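Local coordinates for alginate biosynthesis protein AlgX (Pseudomonas aeruginosa, PDB 4KNC), which takes part in the O-acetylation of the exopolysaccharide alginate and protects the polymer from degradation as it crosses the periplasm, at residues A[125-133]-A[162-171]; A[173-183]-A[253-262]. All blocks are in the same frame, centred on the assembly; numbering follows the deposited sequence.

Contact 1. Residues A[125-133]-A[162-171]; sequences GIWTPDFSP and IVAETLKQVP
In the SGNH hydrolase-like domain, the loop that follows helix 107-123 runs along the last turns of helix 153-169, with W127, P129 and F131 bearing on I162, V163, T166 and V170. V170 CG2 sits over one face of the W127 indole, 4.2 Å from the centroid of the five-membered ring in a CH-pi contact 10° off the normal. Pointing against the indole from the same side as V170, P171 brings its CD obliquely to 3.5 Å from W127 CZ2. With CG of W127 anti to the carbonyl carbon (chi1 -68°), the benzo end also meets Q169, whose OE1 is 3.7 Å from W127 CZ3. The pyrrolidine of P129 crosses T166 at about a right angle, its CG 3.6 Å from T166 OG1 and 3.9 Å from V163 CG2. That same methyl abuts the edge of the F131 ring, 3.7 Å from F131 CZ, while I162 CG2 comes to 3.5 Å from D130 O. D130 OD1 accepts from S132 N in an Asx turn. W127 NE1 bonds to E80, the W127 backbone pairs with L81 and V83 of strand 80-85, and F131 and T128 lean on Y114 and F121 of helix 107-123.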
loop_
_atom_site.group_PDB
_atom_site.type_symbol
_atom_site.label_atom_id
_atom_site.label_comp_id
_atom_site.label_asym_id
_atom_site.label_seq_id
_atom_site.Cartn_x
_atom_site.Cartn_y
_atom_site.Cartn_z
ATOM N N GLY A 125 6.865 16.533 2.745
ATOM C CA GLY A 125 5.842 17.233 1.972
ATOM C C GLY A 125 4.550 16.430 1.858
ATOM O O GLY A 125 3.756 16.604 0.930
ATOM N N ILE A 126 4.336 15.548 2.821
ATOM C CA ILE A 126 3.180 14.664 2.808
ATOM C C ILE A 126 2.193 15.051 3.906
ATOM O O ILE A 126 2.569 15.204 5.064
ATOM C CB ILE A 126 3.621 13.192 2.992
ATOM C CG1 ILE A 126 4.500 12.759 1.809
ATOM C CG2 ILE A 126 2.386 12.275 3.183
ATOM C CD1 ILE A 126 5.033 11.322 1.904
ATOM N N TRP A 127 0.929 15.216 3.537
ATOM C CA TRP A 127 -0.111 15.514 4.503
ATOM C C TRP A 127 -0.368 14.265 5.318
ATOM O O TRP A 127 -0.672 13.214 4.753
ATOM C CB TRP A 127 -1.392 15.946 3.784
ATOM C CG TRP A 127 -1.251 17.280 3.085
ATOM C CD1 TRP A 127 -0.907 17.490 1.778
ATOM C CD2 TRP A 127 -1.429 18.581 3.667
ATOM N NE1 TRP A 127 -0.872 18.836 1.509
ATOM C CE2 TRP A 127 -1.177 19.530 2.650
ATOM C CE3 TRP A 127 -1.768 19.035 4.944
ATOM C CZ2 TRP A 127 -1.266 20.907 2.867
ATOM C CZ3 TRP A 127 -1.853 20.414 5.162
ATOM C CH2 TRP A 127 -1.604 21.328 4.124
ATOM N N THR A 128 -0.257 14.371 6.640
ATOM C CA THR A 128 -0.292 13.173 7.467
ATOM C C THR A 128 -1.147 13.299 8.719
ATOM O O THR A 128 -0.720 13.902 9.696
ATOM C CB THR A 128 1.114 12.787 7.896
ATOM O OG1 THR A 128 1.989 12.913 6.769
ATOM C CG2 THR A 128 1.114 11.355 8.419
ATOM N N PRO A 129 -2.353 12.714 8.697
ATOM C CA PRO A 129 -3.209 12.795 9.884
ATOM C C PRO A 129 -2.514 12.238 11.120
ATOM O O PRO A 129 -1.755 11.249 11.056
ATOM C CB PRO A 129 -4.411 11.929 9.500
ATOM C CG PRO A 129 -4.467 12.033 8.014
ATOM C CD PRO A 129 -3.043 12.077 7.560
ATOM N N ASP A 130 -2.764 12.894 12.244
ATOM C CA ASP A 130 -2.181 12.494 13.520
ATOM C C ASP A 130 -3.227 11.747 14.330
ATOM O O ASP A 130 -4.207 12.344 14.777
ATOM C CB ASP A 130 -1.738 13.756 14.268
ATOM C CG ASP A 130 -1.108 13.458 15.611
ATOM O OD1 ASP A 130 -1.107 12.290 16.041
ATOM O OD2 ASP A 130 -0.615 14.412 16.242
ATOM N N PHE A 131 -3.012 10.450 14.536
ATOM C CA PHE A 131 -3.979 9.605 15.234
ATOM C C PHE A 131 -3.716 9.527 16.733
ATOM O O PHE A 131 -4.447 8.847 17.450
ATOM C CB PHE A 131 -4.014 8.175 14.632
ATOM C CG PHE A 131 -4.413 8.148 13.177
ATOM C CD1 PHE A 131 -5.675 8.586 12.784
ATOM C CD2 PHE A 131 -3.519 7.720 12.199
ATOM C CE1 PHE A 131 -6.053 8.580 11.438
ATOM C CE2 PHE A 131 -3.887 7.720 10.857
ATOM C CZ PHE A 131 -5.160 8.142 10.477
ATOM N N SER A 132 -2.692 10.232 17.212
ATOM C CA SER A 132 -2.357 10.148 18.632
ATOM C C SER A 132 -3.502 10.479 19.616
ATOM O O SER A 132 -3.541 9.910 20.705
ATOM C CB SER A 132 -1.071 10.923 18.969
ATOM O OG SER A 132 -1.192 12.294 18.642
ATOM N N PRO A 133 -4.456 11.357 19.237
ATOM C CA PRO A 133 -5.571 11.485 20.191
ATOM C C PRO A 133 -6.352 10.193 20.419
ATOM O O PRO A 133 -7.078 10.108 21.412
ATOM C CB PRO A 133 -6.478 12.533 19.541
ATOM C CG PRO A 133 -5.542 13.376 18.726
ATOM C CD PRO A 133 -4.515 12.392 18.189
ATOM N N ILE A 162 -10.609 12.004 11.831
ATOM C CA ILE A 162 -9.338 12.728 11.826
ATOM C C ILE A 162 -8.782 12.947 10.407
ATOM O O ILE A 162 -8.372 14.081 10.042
ATOM C CB ILE A 162 -8.307 12.032 12.730
ATOM C CG1 ILE A 162 -8.769 12.101 14.186
ATOM C CG2 ILE A 162 -6.924 12.678 12.590
ATOM C CD1 ILE A 162 -7.849 11.361 15.149
ATOM N N VAL A 163 -8.798 11.890 9.590
ATOM C CA VAL A 163 -8.292 12.039 8.216
ATOM C C VAL A 163 -9.063 13.129 7.459
ATOM O O VAL A 163 -8.468 13.961 6.764
ATOM C CB VAL A 163 -8.328 10.719 7.400
ATOM C CG1 VAL A 163 -7.798 10.968 5.983
ATOM C CG2 VAL A 163 -7.509 9.637 8.090
ATOM N N ALA A 164 -10.388 13.124 7.622
ATOM C CA ALA A 164 -11.265 14.115 7.015
ATOM C C ALA A 164 -10.827 15.520 7.411
ATOM O O ALA A 164 -10.776 16.433 6.560
ATOM C CB ALA A 164 -12.707 13.883 7.425
ATOM N N GLU A 165 -10.504 15.697 8.695
ATOM C CA GLU A 165 -9.989 17.014 9.089
ATOM C C GLU A 165 -8.723 17.378 8.320
ATOM O O GLU A 165 -8.601 18.504 7.851
ATOM C CB GLU A 165 -9.797 17.128 10.597
ATOM C CG GLU A 165 -11.134 17.130 11.325
ATOM C CD GLU A 165 -12.066 18.205 10.780
ATOM O OE1 GLU A 165 -11.694 19.397 10.880
ATOM O OE2 GLU A 165 -13.150 17.865 10.238
ATOM N N THR A 166 -7.801 16.432 8.139
ATOM C CA THR A 166 -6.639 16.740 7.275
ATOM C C THR A 166 -7.021 17.074 5.814
ATOM O O THR A 166 -6.487 18.020 5.229
ATOM C CB THR A 166 -5.569 15.621 7.304
ATOM O OG1 THR A 166 -4.950 15.595 8.587
ATOM C CG2 THR A 166 -4.489 15.854 6.261
ATOM N N LEU A 167 -7.947 16.311 5.234
ATOM C CA LEU A 167 -8.372 16.532 3.850
ATOM C C LEU A 167 -8.854 17.962 3.647
ATOM O O LEU A 167 -8.550 18.594 2.631
ATOM C CB LEU A 167 -9.489 15.573 3.449
ATOM C CG LEU A 167 -9.148 14.091 3.426
ATOM C CD1 LEU A 167 -10.368 13.296 2.979
ATOM C CD2 LEU A 167 -7.955 13.848 2.495
ATOM N N LYS A 168 -9.607 18.463 4.619
ATOM C CA LYS A 168 -10.100 19.832 4.527
ATOM C C LYS A 168 -8.994 20.891 4.449
ATOM O O LYS A 168 -9.237 21.987 3.958
ATOM C CB LYS A 168 -11.076 20.135 5.671
ATOM C CG LYS A 168 -12.406 19.381 5.528
ATOM C CD LYS A 168 -13.269 19.539 6.773
ATOM C CE LYS A 168 -14.586 18.791 6.649
ATOM N NZ LYS A 168 -15.291 18.723 7.973
ATOM N N GLN A 169 -7.786 20.568 4.910
ATOM C CA GLN A 169 -6.657 21.514 4.856
ATOM C C GLN A 169 -5.925 21.488 3.514
ATOM O O GLN A 169 -5.115 22.375 3.214
ATOM C CB GLN A 169 -5.622 21.203 5.952
ATOM C CG GLN A 169 -6.116 21.325 7.396
ATOM C CD GLN A 169 -5.193 20.619 8.385
ATOM O OE1 GLN A 169 -4.139 20.091 8.010
ATOM N NE2 GLN A 169 -5.594 20.590 9.651
ATOM N N VAL A 170 -6.181 20.459 2.720
ATOM C CA VAL A 170 -5.405 20.238 1.503
ATOM C C VAL A 170 -5.729 21.274 0.426
ATOM O O VAL A 170 -6.894 21.491 0.109
ATOM C CB VAL A 170 -5.597 18.797 0.966
ATOM C CG1 VAL A 170 -4.777 18.564 -0.280
ATOM C CG2 VAL A 170 -5.205 17.793 2.025
ATOM N N PRO A 171 -4.691 21.927 -0.132
ATOM C CA PRO A 171 -4.910 22.957 -1.159
ATOM C C PRO A 171 -5.779 22.436 -2.309
ATOM O O PRO A 171 -5.514 21.362 -2.842
ATOM C CB PRO A 171 -3.490 23.273 -1.646
ATOM C CG PRO A 171 -2.609 22.947 -0.482
ATOM C CD PRO A 171 -3.259 21.752 0.177
#

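Contact 2. Residues A[173-183]-A[253-262]; sequences FEEIPKKQFES and GFLEEFSGAD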
loop_
_atom_site.group_PDB
_atom_site.type_symbol
_atom_site.label_atom_id
_atom_site.label_comp_id
_atom_site.label_asym_id
_atom_site.label_seq_id
_atom_site.Cartn_x
_atom_site.Cartn_y
_atom_site.Cartn_z
ATOM N N PHE A 173 -9.034 21.600 -1.892
ATOM C CA PHE A 173 -10.171 20.852 -1.331
ATOM C C PHE A 173 -11.502 21.581 -1.497
ATOM O O PHE A 173 -12.552 20.948 -1.628
ATOM C CB PHE A 173 -9.957 20.494 0.154
ATOM C CG PHE A 173 -11.060 19.625 0.738
ATOM C CD1 PHE A 173 -10.973 18.235 0.679
ATOM C CD2 PHE A 173 -12.177 20.197 1.343
ATOM C CE1 PHE A 173 -11.978 17.437 1.205
ATOM C CE2 PHE A 173 -13.195 19.408 1.863
ATOM C CZ PHE A 173 -13.093 18.018 1.800
ATOM N N GLU A 174 -11.468 22.911 -1.514
ATOM C CA GLU A 174 -12.713 23.676 -1.558
ATOM C C GLU A 174 -13.423 23.569 -2.906
ATOM O O GLU A 174 -14.645 23.674 -2.983
ATOM C CB GLU A 174 -12.462 25.132 -1.174
ATOM C CG GLU A 174 -13.697 25.845 -0.643
ATOM C CD GLU A 174 -14.124 25.355 0.735
ATOM O OE1 GLU A 174 -13.439 24.480 1.311
ATOM O OE2 GLU A 174 -15.150 25.857 1.244
ATOM N N GLU A 175 -12.657 23.322 -3.965
ATOM C CA GLU A 175 -13.223 23.222 -5.311
ATOM C C GLU A 175 -13.776 21.831 -5.598
ATOM O O GLU A 175 -14.549 21.630 -6.538
ATOM C CB GLU A 175 -12.168 23.594 -6.364
ATOM C CG GLU A 175 -11.994 25.091 -6.570
ATOM C CD GLU A 175 -11.633 25.836 -5.290
ATOM O OE1 GLU A 175 -10.788 25.331 -4.518
ATOM O OE2 GLU A 175 -12.203 26.925 -5.058
ATOM N N ILE A 176 -13.357 20.865 -4.797
ATOM C CA ILE A 176 -13.846 19.499 -4.945
ATOM C C ILE A 176 -15.368 19.491 -4.773
ATOM O O ILE A 176 -15.888 20.187 -3.911
ATOM C CB ILE A 176 -13.117 18.569 -3.944
ATOM C CG1 ILE A 176 -11.635 18.483 -4.332
ATOM C CG2 ILE A 176 -13.749 17.186 -3.889
ATOM C CD1 ILE A 176 -10.783 17.617 -3.429
ATOM N N PRO A 177 -16.086 18.747 -5.635
ATOM C CA PRO A 177 -17.547 18.622 -5.522
ATOM C C PRO A 177 -17.943 18.142 -4.133
ATOM O O PRO A 177 -17.325 17.210 -3.620
ATOM C CB PRO A 177 -17.896 17.518 -6.527
ATOM C CG PRO A 177 -16.774 17.441 -7.458
ATOM C CD PRO A 177 -15.544 17.951 -6.751
ATOM N N LYS A 178 -18.954 18.769 -3.545
ATOM C CA LYS A 178 -19.411 18.401 -2.212
ATOM C C LYS A 178 -20.773 17.714 -2.290
ATOM O O LYS A 178 -21.613 18.076 -3.115
ATOM C CB LYS A 178 -19.488 19.640 -1.317
ATOM C CG LYS A 178 -18.178 20.401 -1.211
ATOM C CD LYS A 178 -17.017 19.456 -0.921
ATOM C CE LYS A 178 -15.740 20.216 -0.599
ATOM N NZ LYS A 178 -15.112 20.775 -1.810
ATOM N N LYS A 179 -20.974 16.706 -1.445
ATOM C CA LYS A 179 -22.246 15.987 -1.359
ATOM C C LYS A 179 -22.517 15.672 0.102
ATOM O O LYS A 179 -21.633 15.801 0.943
ATOM C CB LYS A 179 -22.187 14.668 -2.140
ATOM C CG LYS A 179 -21.574 14.765 -3.527
ATOM C CD LYS A 179 -21.088 13.415 -4.029
ATOM C CE LYS A 179 -22.231 12.531 -4.485
ATOM N NZ LYS A 179 -22.180 12.331 -5.959
ATOM N N GLN A 180 -23.736 15.250 0.411
ATOM C CA GLN A 180 -24.031 14.789 1.756
ATOM C C GLN A 180 -24.058 13.276 1.768
ATOM O O GLN A 180 -24.737 12.651 0.947
ATOM C CB GLN A 180 -25.388 15.291 2.217
ATOM C CG GLN A 180 -25.634 16.760 1.958
ATOM C CD GLN A 180 -27.111 17.095 1.986
ATOM O OE1 GLN A 180 -27.897 16.436 2.671
ATOM N NE2 GLN A 180 -27.502 18.110 1.225
ATOM N N PHE A 181 -23.332 12.680 2.705
ATOM C CA PHE A 181 -23.405 11.234 2.869
ATOM C C PHE A 181 -23.950 10.866 4.235
ATOM O O PHE A 181 -23.753 11.591 5.213
ATOM C CB PHE A 181 -22.034 10.600 2.696
ATOM C CG PHE A 181 -21.419 10.846 1.359
ATOM C CD1 PHE A 181 -20.639 11.970 1.139
ATOM C CD2 PHE A 181 -21.602 9.943 0.323
ATOM C CE1 PHE A 181 -20.049 12.197 -0.103
ATOM C CE2 PHE A 181 -21.021 10.158 -0.914
ATOM C CZ PHE A 181 -20.244 11.291 -1.126
ATOM N N GLU A 182 -24.636 9.733 4.289
ATOM C CA GLU A 182 -25.083 9.170 5.552
ATOM C C GLU A 182 -24.662 7.710 5.673
ATOM O O GLU A 182 -24.782 6.925 4.714
ATOM C CB GLU A 182 -26.598 9.283 5.684
ATOM C CG GLU A 182 -27.089 10.706 5.821
ATOM C CD GLU A 182 -28.601 10.779 5.864
ATOM O OE1 GLU A 182 -29.239 9.702 5.834
ATOM O OE2 GLU A 182 -29.144 11.907 5.925
ATOM N N SER A 183 -24.163 7.351 6.850
ATOM C CA SER A 183 -23.781 5.972 7.124
ATOM C C SER A 183 -24.823 5.289 8.001
ATOM O O SER A 183 -25.259 5.846 9.007
ATOM C CB SER A 183 -22.406 5.916 7.786
ATOM O OG SER A 183 -21.412 6.482 6.947
ATOM N N GLY A 253 -16.242 4.896 3.169
ATOM C CA GLY A 253 -17.556 5.460 3.443
ATOM C C GLY A 253 -17.535 6.489 4.565
ATOM O O GLY A 253 -18.156 7.554 4.464
ATOM N N PHE A 254 -16.815 6.189 5.641
ATOM C CA PHE A 254 -16.686 7.170 6.715
ATOM C C PHE A 254 -15.902 8.402 6.249
ATOM O O PHE A 254 -16.210 9.522 6.646
ATOM C CB PHE A 254 -16.050 6.541 7.949
ATOM C CG PHE A 254 -16.881 5.423 8.553
ATOM C CD1 PHE A 254 -18.220 5.621 8.866
ATOM C CD2 PHE A 254 -16.323 4.174 8.791
ATOM C CE1 PHE A 254 -18.990 4.592 9.422
ATOM C CE2 PHE A 254 -17.085 3.142 9.336
ATOM C CZ PHE A 254 -18.417 3.358 9.654
ATOM N N LEU A 255 -14.894 8.199 5.401
ATOM C CA LEU A 255 -14.204 9.342 4.816
ATOM C C LEU A 255 -15.190 10.236 4.075
ATOM O O LEU A 255 -15.154 11.458 4.226
ATOM C CB LEU A 255 -13.089 8.908 3.879
ATOM C CG LEU A 255 -11.835 8.329 4.544
ATOM C CD1 LEU A 255 -10.913 7.685 3.506
ATOM C CD2 LEU A 255 -11.083 9.403 5.307
ATOM N N GLU A 256 -16.075 9.643 3.277
ATOM C CA GLU A 256 -17.055 10.462 2.556
ATOM C C GLU A 256 -17.991 11.176 3.525
ATOM O O GLU A 256 -18.282 12.359 3.355
ATOM C CB GLU A 256 -17.875 9.627 1.580
ATOM C CG GLU A 256 -17.065 8.995 0.461
ATOM C CD GLU A 256 -17.852 7.943 -0.280
ATOM O OE1 GLU A 256 -18.731 7.329 0.356
ATOM O OE2 GLU A 256 -17.601 7.737 -1.488
ATOM N N GLU A 257 -18.448 10.452 4.543
ATOM C CA GLU A 257 -19.398 11.009 5.488
ATOM C C GLU A 257 -18.803 12.241 6.153
ATOM O O GLU A 257 -19.421 13.300 6.174
ATOM C CB GLU A 257 -19.814 9.988 6.557
ATOM C CG GLU A 257 -20.734 10.623 7.575
ATOM C CD GLU A 257 -21.079 9.733 8.744
ATOM O OE1 GLU A 257 -20.748 8.522 8.717
ATOM O OE2 GLU A 257 -21.689 10.264 9.698
ATOM N N PHE A 258 -17.587 12.107 6.664
ATOM C CA PHE A 258 -16.969 13.219 7.386
ATOM C C PHE A 258 -16.330 14.303 6.515
ATOM O O PHE A 258 -16.092 15.389 7.002
ATOM C CB PHE A 258 -15.961 12.703 8.413
ATOM C CG PHE A 258 -16.573 11.768 9.415
ATOM C CD1 PHE A 258 -17.620 12.191 10.218
ATOM C CD2 PHE A 258 -16.117 10.471 9.545
ATOM C CE1 PHE A 258 -18.195 11.332 11.140
ATOM C CE2 PHE A 258 -16.687 9.608 10.467
ATOM C CZ PHE A 258 -17.729 10.038 11.263
ATOM N N SER A 259 -16.052 14.015 5.244
ATOM C CA SER A 259 -15.419 15.015 4.373
ATOM C C SER A 259 -16.405 15.675 3.425
ATOM O O SER A 259 -16.175 16.789 2.994
ATOM C CB SER A 259 -14.275 14.414 3.554
ATOM O OG SER A 259 -14.782 13.632 2.481
ATOM N N GLY A 260 -17.491 14.986 3.086
ATOM C CA GLY A 260 -18.438 15.522 2.121
ATOM C C GLY A 260 -18.011 15.306 0.672
ATOM O O GLY A 260 -18.666 15.776 -0.247
ATOM N N ALA A 261 -16.914 14.587 0.458
ATOM C CA ALA A 261 -16.413 14.344 -0.897
ATOM C C ALA A 261 -16.480 12.872 -1.271
ATOM O O ALA A 261 -16.328 12.011 -0.398
ATOM C CB ALA A 261 -14.981 14.823 -1.012
ATOM N N ASP A 262 -16.687 12.591 -2.561
ATOM C CA ASP A 262 -16.553 11.230 -3.104
ATOM C C ASP A 262 -15.134 10.676 -2.938
ATOM O O ASP A 262 -14.146 11.374 -3.162
ATOM C CB ASP A 262 -16.935 11.181 -4.590
ATOM C CG ASP A 262 -18.434 11.007 -4.809
ATOM O OD1 ASP A 262 -19.084 10.362 -3.966
ATOM O OD2 ASP A 262 -18.964 11.509 -5.819
HETATM O O HOH W 1 -16.682 14.654 -4.499
HETATM O O HOH W 2 -21.436 14.072 4.418
HETATM O O HOH W 3 -24.164 9.269 8.818
#
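E257 OE1 receives the hydroxyl of S183 at 2.8 Å (OG to OE1), the donor lying above the carboxylate plane, and this bond is one of the links between helix 251-259 of the SGNH hydrolase-like domain and the start of strand 180-191. Strand 180-183 passes helix 253-259 at 6.9 Å between their axes, with N-to-C directions 131° apart. E257 reaches the strand because CG stands anti to the backbone N (chi1 176°) and the chain is extended from there; S183 OG also hydrogen-bonds T217 of strand 210-220. Two waters add to the join: one links F181 N to E257 O, and another accepts from S183 N and donates weakly to E257 OE2.

F181 lies against the helix. E256 CB sits over the centre of its ring, 3.6 Å from the centroid in a CH-pi contact, and the E256 carboxylate is stacked on the ring with the planes 13° apart. I263 N donates to E256 OE2, which helps hold the carboxylate in that position. D262 OD1 meets the edge of the same ring, in its plane, 3.2 Å from F181 CZ, while OD2 pairs with K179 NZ in a salt bridge whose hydrogen bond is weak, 3.3 Å from NZ to OD2.

Beyond the helix, G260 has positive phi and turns the chain so that its carbonyl can receive K179 N, 2.8 Å from K179 N to G260 O. I176 CG2 rests on A261 CB, both beside I237 of strand 237-240. A third water joins P177 O to D262 N. S259 OG donates to L255 O and accepts from A261 N in an ST turn. The carbonyl oxygen S259 O meets the edge of the F173 ring in its plane, 3.5 Å from F173 CZ.

Overall arrangement
Contacts 1 and 2 follow one another along the chain, their centres 15 Å apart on the same side of the molecule's centre, and they meet where helix 153-169 packs on helix 251-259. A164 CB lies 3.6 Å from F258 CB and V163 CG1 3.7 Å from L255 CD2, so V163 serves both the loop of contact 1 and the helix of contact 2. F173, just past the end of helix 153-169, brings its CD1 to 3.1 Å from L167 O. Together they form a layered flank of the SGNH hydrolase-like domain: loop 125-133, helix 153-169, helix 251-259, strand 180-191. Both lie away from the inferred catalytic residues D148, H150 and S243.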